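Local coordinates for protein GENE 22 product (Bacillus phage spp1, PDB 2XC8) that is of unknown function but adopts a beta-sandwich-like fold resembling a domain of the receptor-binding protein of lactococcal phage p2, at residues B[19-31]-B[39-51]. Sequence-based numbering, arbitrary orientation.
Sequences ETETGIEVSAGEL and FPVEEVSFDLTPD
Ile-24 lies over one face of the Phe-46 ring, its CB 4.0 Å from the ring centroid in a CH-pi contact offset toward the rim. With chi1 of 61°, Phe-46 CG sits between its backbone N and carbonyl carbon, which folds the ring over the neighbouring strand, where the branched isoleucine offers CB, CG1 and CG2 together. Leu-48 continues this apolar patch, its CD1 reaching Ile-24 CG1 at 3.9 Å and also packing on Gly-23 CA. Gly-23, with no side chain, brings its CA to 3.3 Å from Phe-46 O in a CA-H...O contact, and its CA lies 4.1 Å from the CA of its partner Asp-47. Farther along the same face, Val-26 and Val-44 point the same way, CB to CG1 3.5 Å apart, both beta-branched and at home in extended chain.

Paired amides join the antiparallel strands: Ile-24 and Phe-46 bond in both directions, as do Val-26 and Val-44. The pairing breaks at 27-28 and 42-43, where a water bridges Ala-28 N and Glu-43 OE1, and resumes with Gly-29 opposite Val-41 and Leu-31 opposite Phe-39. There Val-41 CG2 rests 3.8 Å from Leu-31 CB. The other face carries polar Glu-25, Ser-45 and Glu-30, as befits its more exposed side.

This beta hairpin of strands 23-33 and 37-47 lays its apolar face on the second sheet: Val-26, Val-41 and Val-44 touch Trp-73 of strand 71-79, Leu-31 meets Met-64 of strand 56-64, and Leu-48 reaches Val-103 of strand 93-103, while strands 11-13 and 17-19 pair antiparallel with 23-33 along the edge away from 37-47.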
loop_
_atom_site.group_PDB
_atom_site.type_symbol
_atom_site.label_atom_id
_atom_site.label_comp_id
_atom_site.label_asym_id
_atom_site.label_seq_id
_atom_site.Cartn_x
_atom_site.Cartn_y
_atom_site.Cartn_z
ATOM N N GLU B 19 0.813 2.442 -6.122
ATOM C CA GLU B 19 1.630 2.528 -7.324
ATOM C C GLU B 19 1.070 1.594 -8.392
ATOM O O GLU B 19 0.824 0.412 -8.132
ATOM C CB GLU B 19 3.084 2.159 -7.012
ATOM C CG GLU B 19 4.034 2.246 -8.208
ATOM C CD GLU B 19 5.345 1.501 -7.996
ATOM O OE1 GLU B 19 5.576 0.969 -6.888
ATOM O OE2 GLU B 19 6.152 1.448 -8.949
ATOM N N THR B 20 0.863 2.140 -9.586
ATOM C CA THR B 20 0.462 1.356 -10.751
ATOM C C THR B 20 1.666 1.266 -11.686
ATOM O O THR B 20 2.709 1.862 -11.405
ATOM C CB THR B 20 -0.745 1.994 -11.480
ATOM O OG1 THR B 20 -0.394 3.308 -11.931
ATOM C CG2 THR B 20 -1.953 2.088 -10.552
ATOM N N GLU B 21 1.587 0.534 -12.768
ATOM C CA GLU B 21 2.675 0.433 -13.694
ATOM C C GLU B 21 2.941 1.752 -14.406
ATOM O O GLU B 21 4.030 2.030 -14.760
ATOM C CB GLU B 21 2.444 -0.745 -14.654
ATOM C CG GLU B 21 3.396 -1.959 -14.391
ATOM C CD GLU B 21 2.810 -3.396 -14.553
ATOM O OE1 GLU B 21 2.084 -3.703 -15.520
ATOM O OE2 GLU B 21 3.140 -4.242 -13.721
ATOM N N THR B 22 1.946 2.597 -14.547
ATOM C CA THR B 22 2.094 3.889 -15.220
ATOM C C THR B 22 2.347 5.051 -14.253
ATOM O O THR B 22 3.020 6.019 -14.616
ATOM C CB THR B 22 0.878 4.224 -16.119
ATOM O OG1 THR B 22 -0.329 4.139 -15.352
ATOM C CG2 THR B 22 0.797 3.265 -17.301
ATOM N N GLY B 23 1.816 4.958 -13.035
ATOM C CA GLY B 23 2.006 6.022 -12.048
ATOM C C GLY B 23 1.419 5.786 -10.669
ATOM O O GLY B 23 1.619 4.728 -10.068
ATOM N N ILE B 24 0.703 6.793 -10.171
ATOM C CA ILE B 24 0.120 6.770 -8.830
ATOM C C ILE B 24 -1.394 6.956 -8.900
ATOM O O ILE B 24 -1.890 7.816 -9.630
ATOM C CB ILE B 24 0.756 7.864 -7.912
ATOM C CG1 ILE B 24 2.262 7.618 -7.707
ATOM C CG2 ILE B 24 0.019 7.979 -6.568
ATOM C CD1 ILE B 24 2.627 6.329 -6.956
ATOM N N GLU B 25 -2.114 6.133 -8.141
ATOM C CA GLU B 25 -3.563 6.233 -8.013
ATOM C C GLU B 25 -3.967 6.488 -6.570
ATOM O O GLU B 25 -3.619 5.716 -5.673
ATOM C CB GLU B 25 -4.236 4.952 -8.504
ATOM C CG GLU B 25 -4.872 5.064 -9.878
ATOM C CD GLU B 25 -5.412 3.734 -10.372
ATOM O OE1 GLU B 25 -6.044 2.996 -9.579
ATOM O OE2 GLU B 25 -5.208 3.425 -11.566
ATOM N N VAL B 26 -4.694 7.577 -6.353
ATOM C CA VAL B 26 -5.283 7.865 -5.053
ATOM C C VAL B 26 -6.797 7.784 -5.207
ATOM O O VAL B 26 -7.382 8.488 -6.033
ATOM C CB VAL B 26 -4.864 9.258 -4.515
ATOM C CG1 VAL B 26 -5.448 9.500 -3.131
ATOM C CG2 VAL B 26 -3.345 9.392 -4.478
ATOM N N SER B 27 -7.421 6.910 -4.423
ATOM C CA SER B 27 -8.869 6.742 -4.462
ATOM C C SER B 27 -9.565 7.896 -3.746
ATOM O O SER B 27 -8.929 8.655 -3.010
ATOM C CB SER B 27 -9.274 5.405 -3.833
ATOM O OG SER B 27 -9.170 5.447 -2.420
ATOM N N ALA B 28 -10.868 8.030 -3.979
ATOM C CA ALA B 28 -11.690 8.970 -3.231
ATOM C C ALA B 28 -11.760 8.501 -1.783
ATOM O O ALA B 28 -11.916 7.305 -1.519
ATOM C CB ALA B 28 -13.082 9.058 -3.834
ATOM N N GLY B 29 -11.630 9.438 -0.850
ATOM C CA GLY B 29 -11.629 9.092 0.563
ATOM C C GLY B 29 -12.021 10.227 1.481
ATOM O O GLY B 29 -12.717 11.161 1.075
ATOM N N GLU B 30 -11.565 10.133 2.726
ATOM C CA GLU B 30 -11.921 11.098 3.758
ATOM C C GLU B 30 -10.706 11.531 4.562
ATOM O O GLU B 30 -9.914 10.698 5.012
ATOM C CB GLU B 30 -12.969 10.507 4.703
ATOM C CG GLU B 30 -14.340 10.292 4.082
ATOM C CD GLU B 30 -15.303 9.594 5.024
ATOM O OE1 GLU B 30 -16.438 10.089 5.183
ATOM O OE2 GLU B 30 -14.930 8.552 5.605
ATOM N N LEU B 31 -10.568 12.841 4.733
ATOM C CA LEU B 31 -9.559 13.401 5.617
ATOM C C LEU B 31 -10.180 13.608 6.993
ATOM O O LEU B 31 -11.197 14.291 7.126
ATOM C CB LEU B 31 -9.025 14.725 5.059
ATOM C CG LEU B 31 -7.903 15.445 5.816
ATOM C CD1 LEU B 31 -6.606 14.646 5.789
ATOM C CD2 LEU B 31 -7.683 16.833 5.235
ATOM N N PHE B 39 -13.588 15.480 6.249
ATOM C CA PHE B 39 -13.724 16.250 5.014
ATOM C C PHE B 39 -13.607 15.318 3.805
ATOM O O PHE B 39 -12.775 14.406 3.814
ATOM C CB PHE B 39 -12.628 17.324 4.942
ATOM C CG PHE B 39 -12.499 18.161 6.191
ATOM C CD1 PHE B 39 -13.226 19.338 6.332
ATOM C CD2 PHE B 39 -11.638 17.779 7.221
ATOM C CE1 PHE B 39 -13.108 20.118 7.480
ATOM C CE2 PHE B 39 -11.516 18.552 8.376
ATOM C CZ PHE B 39 -12.251 19.725 8.503
ATOM N N PRO B 40 -14.433 15.536 2.759
ATOM C CA PRO B 40 -14.336 14.678 1.574
ATOM C C PRO B 40 -13.103 14.986 0.720
ATOM O O PRO B 40 -12.764 16.154 0.513
ATOM C CB PRO B 40 -15.622 14.993 0.802
ATOM C CG PRO B 40 -15.988 16.370 1.219
ATOM C CD PRO B 40 -15.518 16.530 2.637
ATOM N N VAL B 41 -12.443 13.934 0.245
ATOM C CA VAL B 41 -11.262 14.069 -0.606
ATOM C C VAL B 41 -11.498 13.346 -1.930
ATOM O O VAL B 41 -11.803 12.150 -1.951
ATOM C CB VAL B 41 -9.982 13.537 0.093
ATOM C CG1 VAL B 41 -8.782 13.604 -0.841
ATOM C CG2 VAL B 41 -9.698 14.326 1.365
ATOM N N GLU B 42 -11.357 14.072 -3.014
ATOM C CA GLU B 42 -11.532 13.522 -4.344
ATOM C C GLU B 42 -10.400 12.612 -4.821
ATOM O O GLU B 42 -9.278 12.697 -4.387
ATOM C CB GLU B 42 -11.849 14.627 -5.354
ATOM C CG GLU B 42 -10.674 15.541 -5.676
ATOM C CD GLU B 42 -11.041 16.885 -6.301
ATOM O OE1 GLU B 42 -11.430 16.886 -7.466
ATOM O OE2 GLU B 42 -10.926 17.929 -5.645
ATOM N N GLU B 43 -10.724 11.677 -5.668
ATOM C CA GLU B 43 -9.739 10.859 -6.291
ATOM C C GLU B 43 -8.718 11.702 -7.082
ATOM O O GLU B 43 -8.982 12.783 -7.471
ATOM C CB GLU B 43 -10.432 9.749 -7.097
ATOM C CG GLU B 43 -10.627 10.011 -8.549
ATOM C CD GLU B 43 -11.449 8.964 -9.318
ATOM O OE1 GLU B 43 -12.245 8.220 -8.762
ATOM O OE2 GLU B 43 -11.297 8.892 -10.536
ATOM N N VAL B 44 -7.526 11.191 -7.262
ATOM C CA VAL B 44 -6.491 11.830 -8.040
ATOM C C VAL B 44 -5.523 10.799 -8.530
ATOM O O VAL B 44 -5.221 9.874 -7.861
ATOM C CB VAL B 44 -5.738 12.943 -7.249
ATOM C CG1 VAL B 44 -4.886 12.389 -6.178
ATOM C CG2 VAL B 44 -4.948 13.781 -8.144
ATOM N N SER B 45 -5.048 10.976 -9.731
ATOM C CA SER B 45 -4.008 10.152 -10.249
ATOM C C SER B 45 -3.054 10.877 -11.203
ATOM O O SER B 45 -3.411 11.872 -11.757
ATOM C CB SER B 45 -4.595 8.853 -10.815
ATOM O OG SER B 45 -5.200 9.031 -12.033
ATOM N N PHE B 46 -1.832 10.378 -11.351
ATOM C CA PHE B 46 -0.839 10.965 -12.247
ATOM C C PHE B 46 0.188 9.937 -12.713
ATOM O O PHE B 46 0.503 8.989 -11.988
ATOM C CB PHE B 46 -0.152 12.184 -11.602
ATOM C CG PHE B 46 0.600 11.876 -10.330
ATOM C CD1 PHE B 46 1.967 11.607 -10.362
ATOM C CD2 PHE B 46 -0.050 11.885 -9.098
ATOM C CE1 PHE B 46 2.670 11.332 -9.190
ATOM C CE2 PHE B 46 0.644 11.611 -7.921
ATOM C CZ PHE B 46 2.008 11.335 -7.968
ATOM N N ASP B 47 0.700 10.133 -13.925
ATOM C CA ASP B 47 1.747 9.279 -14.476
ATOM C C ASP B 47 3.095 9.623 -13.854
ATOM O O ASP B 47 3.393 10.795 -13.610
ATOM C CB ASP B 47 1.833 9.435 -15.998
ATOM C CG ASP B 47 0.557 9.012 -16.712
ATOM O OD1 ASP B 47 -0.118 8.069 -16.245
ATOM O OD2 ASP B 47 0.235 9.623 -17.753
ATOM N N LEU B 48 3.901 8.597 -13.598
ATOM C CA LEU B 48 5.274 8.794 -13.147
ATOM C C LEU B 48 6.193 8.821 -14.367
ATOM O O LEU B 48 7.037 7.940 -14.560
ATOM C CB LEU B 48 5.681 7.715 -12.136
ATOM C CG LEU B 48 5.045 7.814 -10.743
ATOM C CD1 LEU B 48 5.184 6.499 -9.992
ATOM C CD2 LEU B 48 5.637 8.966 -9.930
ATOM N N THR B 49 6.000 9.853 -15.186
ATOM C CA THR B 49 6.678 10.001 -16.469
ATOM C C THR B 49 8.155 10.346 -16.285
ATOM O O THR B 49 8.485 11.339 -15.631
ATOM C CB THR B 49 5.991 11.081 -17.344
ATOM O OG1 THR B 49 4.575 10.856 -17.369
ATOM C CG2 THR B 49 6.526 11.053 -18.773
ATOM N N PRO B 50 9.049 9.519 -16.857
ATOM C CA PRO B 50 10.472 9.832 -16.804
ATOM C C PRO B 50 10.860 10.851 -17.874
ATOM O O PRO B 50 10.124 11.049 -18.843
ATOM C CB PRO B 50 11.135 8.483 -17.085
ATOM C CG PRO B 50 10.155 7.747 -17.929
ATOM C CD PRO B 50 8.781 8.256 -17.573
ATOM N N ASP B 51 12.006 11.497 -17.680
ATOM C CA ASP B 51 12.581 12.393 -18.678
ATOM C C ASP B 51 13.746 11.673 -19.347
ATOM O O ASP B 51 14.390 10.826 -18.727
ATOM C CB ASP B 51 13.067 13.682 -18.008
ATOM C CG ASP B 51 13.578 14.710 -19.002
ATOM O OD1 ASP B 51 12.759 15.269 -19.763
ATOM O OD2 ASP B 51 14.801 14.967 -19.012
HETATM O O HOH W 1 -11.733 6.591 -6.298
#